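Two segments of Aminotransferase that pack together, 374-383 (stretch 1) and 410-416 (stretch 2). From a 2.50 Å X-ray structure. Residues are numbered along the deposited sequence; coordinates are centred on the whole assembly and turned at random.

Stretch 1 (374-383) DLPISTLDLY
Stretch 2 410-416: HAHECIR

Stretch 1 is a loop that turns into a helix at Thr 379; stretch 2 begins with a short 3-10 segment, 410-412, passes through Glu 413 and enters a strand at Cys 414. Helix and strand run in broadly similar directions, their N-to-C axes 48° apart and 8.6 Å at closest approach. The backbones come nearest where the helix starts: Ser 378 CA lies 5.0 Å from His 412 CA. Ser 378 is extended (phi/psi -81/155), whereas Thr 379 is already helical (-65/-27); opposite them, His 412 (-109/10) and Glu 413 (-116/4) turn the chain before Cys 414 (-123/162) and Ile 415 (-136/149) extend it.

The main polar link is between backbones. Thr 379 N donates to His 412 O at 2.8 Å, with an N-H...O angle of 151°. Amides in the first turn of a helix have no carbonyl one turn earlier within the helix to bind, so this one is free for a partner from the other stretch. The same carbonyl receives a CA-H...O contact, Ser 378 CA to His 412 O at 3.5 Å. Ser 378, at the N-cap with chi1 p (70°), uses its OG to accept from Asp 381 N at 3.3 Å; a short hydroxyl side chain can fold back to reach an amide three residues on. Its main-chain O accepts from Leu 382 N at 2.9 Å. In stretch 2, Glu 413 N closes the 3-10 turn on His 410 O at 3.2 Å.

Among side chains, Thr 379 (chi1 p, 50°) points toward stretch 2 and gives the contact both polar and apolar atoms. Its OG1 lies 3.0 Å from Cys 414 O, a possible weak hydrogen bond, while CG2 packs 3.8 Å from Ile 415 CG2. Ile 415 (p, t) also points across, and its CG2 lies 4.2 Å from CD2 of Leu 382 (t, p), so branched aliphatic groups fill the space between helix and strand. Ser 378 CB sits 4.1 Å from His 412 CB (chi1 m, chi2 -65°), with the imidazole oblique to it.

At the other end of the contact, Glu 413 starts away from stretch 1, but its long side chain (m, t, chi3 -11°) brings the carboxylate back. Asp 374 N donates a weak bond to Glu 413 OE2 at 3.3 Å. The acidic groups approach to 4.3 Å, Asp 374 OD1 to Glu 413 OE2, and one water eases this meeting of like charges by donating to Asp 374 OD1 at 2.9 Å and Glu 413 OE1 at 2.8 Å.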

# COMPACT_ATOMS: atom_id res chain seq x y z
N ASP A 374 12.99 -33.37 -21.35
CA ASP A 374 14.27 -34.09 -21.06
C ASP A 374 15.54 -33.23 -21.19
O ASP A 374 16.55 -33.68 -21.73
CB ASP A 374 14.41 -35.34 -21.95
CG ASP A 374 13.19 -36.23 -21.93
OD1 ASP A 374 12.47 -36.27 -20.90
OD2 ASP A 374 12.96 -36.91 -22.95
N LEU A 375 15.48 -32.01 -20.66
CA LEU A 375 16.62 -31.09 -20.72
C LEU A 375 17.71 -31.66 -19.80
O LEU A 375 17.40 -32.02 -18.66
CB LEU A 375 16.20 -29.66 -20.32
CG LEU A 375 17.21 -28.51 -20.45
CD1 LEU A 375 17.75 -28.37 -21.86
CD2 LEU A 375 16.59 -27.17 -19.98
N PRO A 376 18.97 -31.78 -20.30
CA PRO A 376 20.04 -32.37 -19.44
C PRO A 376 20.39 -31.58 -18.17
O PRO A 376 20.98 -32.16 -17.26
CB PRO A 376 21.26 -32.45 -20.38
CG PRO A 376 20.74 -32.20 -21.73
CD PRO A 376 19.52 -31.38 -21.61
N ILE A 377 20.06 -30.29 -18.12
CA ILE A 377 20.24 -29.45 -16.94
C ILE A 377 18.86 -29.02 -16.45
O ILE A 377 17.86 -29.23 -17.16
CB ILE A 377 21.20 -28.24 -17.22
CG1 ILE A 377 20.62 -27.23 -18.24
CG2 ILE A 377 22.58 -28.76 -17.70
CD1 ILE A 377 21.52 -26.02 -18.49
N SER A 378 18.79 -28.48 -15.24
CA SER A 378 17.52 -27.94 -14.72
C SER A 378 17.36 -26.53 -15.30
O SER A 378 18.36 -25.88 -15.64
CB SER A 378 17.51 -27.87 -13.18
OG SER A 378 18.38 -26.89 -12.68
N THR A 379 16.12 -26.06 -15.39
CA THR A 379 15.87 -24.70 -15.90
C THR A 379 16.44 -23.61 -14.97
O THR A 379 16.79 -22.54 -15.46
CB THR A 379 14.40 -24.46 -16.27
OG1 THR A 379 13.54 -24.87 -15.21
CG2 THR A 379 14.08 -25.25 -17.54
N LEU A 380 16.59 -23.90 -13.67
CA LEU A 380 17.31 -22.99 -12.75
C LEU A 380 18.78 -22.85 -13.17
O LEU A 380 19.37 -21.78 -13.00
CB LEU A 380 17.26 -23.46 -11.29
CG LEU A 380 17.99 -22.57 -10.24
CD1 LEU A 380 17.52 -21.09 -10.30
CD2 LEU A 380 17.88 -23.14 -8.81
N ASP A 381 19.35 -23.93 -13.71
CA ASP A 381 20.72 -23.98 -14.22
C ASP A 381 20.79 -23.26 -15.58
O ASP A 381 21.74 -22.52 -15.83
CB ASP A 381 21.19 -25.44 -14.33
CG ASP A 381 22.67 -25.61 -14.07
OD1 ASP A 381 23.50 -24.83 -14.62
OD2 ASP A 381 23.00 -26.55 -13.30
N LEU A 382 19.79 -23.50 -16.44
CA LEU A 382 19.66 -22.79 -17.72
C LEU A 382 19.61 -21.27 -17.47
O LEU A 382 20.31 -20.53 -18.13
CB LEU A 382 18.41 -23.23 -18.49
CG LEU A 382 18.12 -22.60 -19.86
CD1 LEU A 382 19.33 -22.76 -20.75
CD2 LEU A 382 16.86 -23.22 -20.50
N TYR A 383 18.80 -20.85 -16.51
CA TYR A 383 18.71 -19.43 -16.11
C TYR A 383 20.07 -18.80 -15.78
O TYR A 383 20.35 -17.69 -16.22
CB TYR A 383 17.73 -19.26 -14.93
CG TYR A 383 17.90 -17.99 -14.14
CD1 TYR A 383 17.30 -16.79 -14.55
CD2 TYR A 383 18.65 -17.98 -12.95
CE1 TYR A 383 17.47 -15.60 -13.81
CE2 TYR A 383 18.82 -16.80 -12.20
CZ TYR A 383 18.23 -15.62 -12.64
OH TYR A 383 18.41 -14.49 -11.91
N HIS A 410 8.94 -31.96 -14.09
CA HIS A 410 8.27 -30.92 -14.87
C HIS A 410 8.56 -29.50 -14.37
O HIS A 410 8.75 -28.59 -15.18
CB HIS A 410 6.77 -31.18 -14.95
CG HIS A 410 6.07 -30.31 -15.95
ND1 HIS A 410 6.17 -30.51 -17.31
CD2 HIS A 410 5.25 -29.25 -15.79
CE1 HIS A 410 5.44 -29.61 -17.94
NE2 HIS A 410 4.87 -28.83 -17.04
N ALA A 411 8.63 -29.32 -13.04
CA ALA A 411 8.96 -28.02 -12.43
C ALA A 411 10.41 -27.55 -12.69
O ALA A 411 10.73 -26.39 -12.42
CB ALA A 411 8.66 -28.03 -10.91
N HIS A 412 11.28 -28.43 -13.19
CA HIS A 412 12.66 -28.08 -13.55
C HIS A 412 12.91 -28.06 -15.07
O HIS A 412 14.07 -27.93 -15.49
CB HIS A 412 13.64 -29.07 -12.88
CG HIS A 412 13.62 -29.00 -11.39
ND1 HIS A 412 14.04 -27.88 -10.70
CD2 HIS A 412 13.24 -29.90 -10.45
CE1 HIS A 412 13.91 -28.10 -9.40
NE2 HIS A 412 13.43 -29.32 -9.23
N GLU A 413 11.84 -28.15 -15.87
CA GLU A 413 11.94 -28.21 -17.35
C GLU A 413 11.33 -27.03 -18.12
O GLU A 413 11.38 -27.04 -19.34
CB GLU A 413 11.38 -29.55 -17.86
CG GLU A 413 12.28 -30.74 -17.54
CD GLU A 413 11.79 -32.06 -18.11
OE1 GLU A 413 10.64 -32.13 -18.61
OE2 GLU A 413 12.58 -33.05 -18.06
N CYS A 414 10.82 -26.01 -17.44
CA CYS A 414 10.21 -24.88 -18.13
C CYS A 414 10.81 -23.52 -17.82
O CYS A 414 11.56 -23.38 -16.85
CB CYS A 414 8.70 -24.87 -17.90
SG CYS A 414 7.96 -26.42 -18.35
N ILE A 415 10.54 -22.55 -18.70
CA ILE A 415 10.91 -21.15 -18.48
C ILE A 415 9.75 -20.21 -18.86
O ILE A 415 8.94 -20.56 -19.72
CB ILE A 415 12.26 -20.72 -19.17
CG1 ILE A 415 12.16 -20.61 -20.70
CG2 ILE A 415 13.43 -21.66 -18.74
CD1 ILE A 415 13.50 -20.25 -21.37
N ARG A 416 9.65 -19.07 -18.17
CA ARG A 416 8.70 -18.00 -18.54
C ARG A 416 9.52 -16.93 -19.29
O ARG A 416 10.62 -16.55 -18.85
CB ARG A 416 8.02 -17.37 -17.32
CG ARG A 416 6.84 -16.50 -17.68
CD ARG A 416 6.41 -15.64 -16.50
NE ARG A 416 7.36 -14.59 -16.18
CZ ARG A 416 7.26 -13.77 -15.13
NH1 ARG A 416 6.24 -13.83 -14.28
NH2 ARG A 416 8.20 -12.85 -14.96
O HOH W 1 10.40 -34.31 -20.34